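Local coordinates for CrataBL (Crataeva tapia, PDB 4IHZ), which inhibits trypsin and probably, more strongly, factor Xa, and is probably also a lectin for glucose and N-acetylglucosamine, at residues Ala1-Gly5 and Val6-Ile10. Residues are numbered along the deposited sequence; the frame is centred on the assembly and turned at random.
Sequences AILTG and VPYYI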
ATOM      1  N   ALA A   1      15.723 -17.851 -16.558  1.00 39.58           N
ATOM      2  CA  ALA A   1      15.965 -16.873 -15.460  1.00 37.90           C
ATOM      3  C   ALA A   1      14.659 -16.253 -14.941  1.00 35.99           C
ATOM      4  O   ALA A   1      13.600 -16.302 -15.597  1.00 36.73           O
ATOM      5  CB  ALA A   1      16.948 -15.779 -15.918  1.00 38.78           C
ATOM      6  N   ILE A   2      14.755 -15.682 -13.750  1.00 33.71           N
ATOM      7  CA  ILE A   2      13.684 -14.908 -13.150  1.00 31.16           C
ATOM      8  C   ILE A   2      13.912 -13.445 -13.519  1.00 30.52           C
ATOM      9  O   ILE A   2      14.976 -12.886 -13.251  1.00 30.70           O
ATOM     10  CB  ILE A   2      13.675 -15.122 -11.615  1.00 30.73           C
ATOM     11  CG1 ILE A   2      13.673 -16.636 -11.301  1.00 32.00           C
ATOM     12  CG2 ILE A   2      12.498 -14.390 -10.983  1.00 30.45           C
ATOM     13  CD1 ILE A   2      13.987 -16.982  -9.844  1.00 33.82           C
ATOM     14  N   LEU A   3      12.934 -12.841 -14.181  1.00 29.51           N
ATOM     15  CA  LEU A   3      13.094 -11.494 -14.717  1.00 30.14           C
ATOM     16  C   LEU A   3      12.494 -10.434 -13.812  1.00 29.86           C
ATOM     17  O   LEU A   3      11.431 -10.633 -13.237  1.00 28.21           O
ATOM     18  CB  LEU A   3      12.468 -11.401 -16.098  1.00 30.82           C
ATOM     19  CG  LEU A   3      13.053 -12.379 -17.125  1.00 32.99           C
ATOM     20  CD1 LEU A   3      12.175 -12.431 -18.365  1.00 35.68           C
ATOM     21  CD2 LEU A   3      14.498 -11.953 -17.466  1.00 35.44           C
ATOM     22  N   THR A   4      13.185  -9.305 -13.682  1.00 29.26           N
ATOM     23  CA  THR A   4      12.680  -8.183 -12.907  1.00 29.15           C
ATOM     24  C   THR A   4      11.414  -7.628 -13.535  1.00 28.60           C
ATOM     25  O   THR A   4      11.322  -7.555 -14.753  1.00 29.44           O
ATOM     26  CB  THR A   4      13.755  -7.077 -12.866  1.00 29.82           C
ATOM     27  OG1 THR A   4      14.905  -7.585 -12.185  1.00 31.86           O
ATOM     28  CG2 THR A   4      13.251  -5.817 -12.154  1.00 31.02           C
ATOM     29  N   GLY A   5      10.428  -7.286 -12.697  1.00 27.99           N
ATOM     30  CA  GLY A   5       9.221  -6.598 -13.164  1.00 27.87           C
ATOM     31  C   GLY A   5       8.258  -7.447 -13.993  1.00 28.59           C
ATOM     32  O   GLY A   5       7.391  -6.906 -14.700  1.00 31.09           O
ATOM     33  N   VAL A   6       8.472  -8.758 -13.964  1.00 25.40           N
ATOM     34  CA  VAL A   6       7.670  -9.741 -14.679  1.00 23.65           C
ATOM     35  C   VAL A   6       6.944 -10.557 -13.596  1.00 20.59           C
ATOM     36  O   VAL A   6       7.551 -10.975 -12.617  1.00 19.74           O
ATOM     37  CB  VAL A   6       8.563 -10.689 -15.516  1.00 24.71           C
ATOM     38  CG1 VAL A   6       7.753 -11.911 -16.057  1.00 25.17           C
ATOM     39  CG2 VAL A   6       9.188  -9.905 -16.667  1.00 26.66           C
ATOM     40  N   PRO A   7       5.632 -10.781 -13.759  1.00 20.34           N
ATOM     41  CA  PRO A   7       4.892 -11.468 -12.710  1.00 18.42           C
ATOM     42  C   PRO A   7       5.111 -12.979 -12.756  1.00 18.25           C
ATOM     43  O   PRO A   7       5.141 -13.582 -13.831  1.00 17.21           O
ATOM     44  CB  PRO A   7       3.430 -11.178 -13.044  1.00 18.78           C
ATOM     45  CG  PRO A   7       3.432 -10.926 -14.543  1.00 21.52           C
ATOM     46  CD  PRO A   7       4.772 -10.230 -14.804  1.00 20.80           C
ATOM     47  N   TYR A   8       5.247 -13.565 -11.577  1.00 17.57           N
ATOM     48  CA  TYR A   8       5.395 -15.022 -11.415  1.00 18.47           C
ATOM     49  C   TYR A   8       4.456 -15.551 -10.377  1.00 17.60           C
ATOM     50  O   TYR A   8       4.230 -14.908  -9.380  1.00 17.56           O
ATOM     51  CB  TYR A   8       6.815 -15.379 -10.950  1.00 19.06           C
ATOM     52  CG  TYR A   8       7.837 -15.111 -12.021  1.00 20.40           C
ATOM     53  CD1 TYR A   8       8.193 -16.097 -12.936  1.00 22.01           C
ATOM     54  CD2 TYR A   8       8.463 -13.877 -12.093  1.00 21.46           C
ATOM     55  CE1 TYR A   8       9.132 -15.819 -13.943  1.00 21.23           C
ATOM     56  CE2 TYR A   8       9.382 -13.586 -13.099  1.00 23.48           C
ATOM     57  CZ  TYR A   8       9.737 -14.577 -13.986  1.00 23.09           C
ATOM     58  OH  TYR A   8      10.641 -14.279 -14.992  1.00 25.90           O
ATOM     59  N   TYR A   9       3.903 -16.732 -10.619  1.00 16.87           N
ATOM     60  CA  TYR A   9       3.267 -17.477  -9.536  1.00 16.47           C
ATOM     61  C   TYR A   9       4.275 -18.273  -8.747  1.00 17.06           C
ATOM     62  O   TYR A   9       5.085 -19.020  -9.326  1.00 18.17           O
ATOM     63  CB  TYR A   9       2.244 -18.440 -10.120  1.00 15.84           C
ATOM     64  CG  TYR A   9       1.098 -17.791 -10.827  1.00 16.48           C
ATOM     65  CD1 TYR A   9       0.032 -17.268 -10.099  1.00 16.26           C
ATOM     66  CD2 TYR A   9       1.083 -17.684 -12.215  1.00 17.73           C
ATOM     67  CE1 TYR A   9      -1.043 -16.684 -10.758  1.00 18.35           C
ATOM     68  CE2 TYR A   9       0.015 -17.083 -12.889  1.00 18.80           C
ATOM     69  CZ  TYR A   9      -1.032 -16.583 -12.130  1.00 20.85           C
ATOM     70  OH  TYR A   9      -2.118 -16.019 -12.725  1.00 20.94           O
ATOM     71  N   ILE A  10       4.242 -18.128  -7.425  1.00 16.05           N
ATOM     72  CA  ILE A  10       5.043 -18.959  -6.525  1.00 17.25           C
ATOM     73  C   ILE A  10       4.256 -20.238  -6.259  1.00 17.18           C
ATOM     74  O   ILE A  10       3.105 -20.207  -5.809  1.00 17.26           O
ATOM     75  CB  ILE A  10       5.318 -18.230  -5.189  1.00 16.76           C
ATOM     76  CG1 ILE A  10       6.089 -16.926  -5.444  1.00 18.36           C
ATOM     77  CG2 ILE A  10       6.079 -19.217  -4.228  1.00 18.02           C
ATOM     78  CD1 ILE A  10       6.102 -16.024  -4.209  1.00 20.66           C
TER
HETATM   79  O   HOH W   1      11.078 -16.103 -16.846  1.00 34.57           O
HETATM   80  O   HOH W   2       9.620 -10.331 -11.106  1.00 20.43           O
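Tyr8 reaches back across the turn to Leu3, and the backbone N-H of Leu3 donates a nearly straight hydrogen bond to Tyr8 OH (2.8 Å, 165°). Water 1 is a second partner of this hydroxyl, 2.6 Å from Tyr8 OH; the same water donates a bond to Ala1 O. Two bonds therefore grip the phenol oxygen of a buried ring. Ile2 lies over one face of that ring in a CH-pi contact, with CG2 4.2 Å from the ring centroid. With CG1 of Ile2 turned beside the backbone N (chi1 -51°), it is the CG2 branch that meets the ring. Leu3 O sits at the ring edge, in plane, 3.6 Å from Tyr8 CE2.

The chain reverses through a type II beta turn from Leu3 to Val6, with Gly5 at positive phi (71°). It leads into strand 8-12 of the beta-trefoil, which pairs antiparallel with strand 158-162. Across the turn, Val6 CG2 packs on Leu3 CB at 3.6 Å. Water 2 bridges the carbonyls, donating to both Leu3 O and Val6 O.

Further out, Phe53 touches both Ile2 and Tyr8, and Arg162 packs on Leu3, Val6 and Tyr8. Backbone bonds tie Ile2 to Val63 and Tyr8 to Val51.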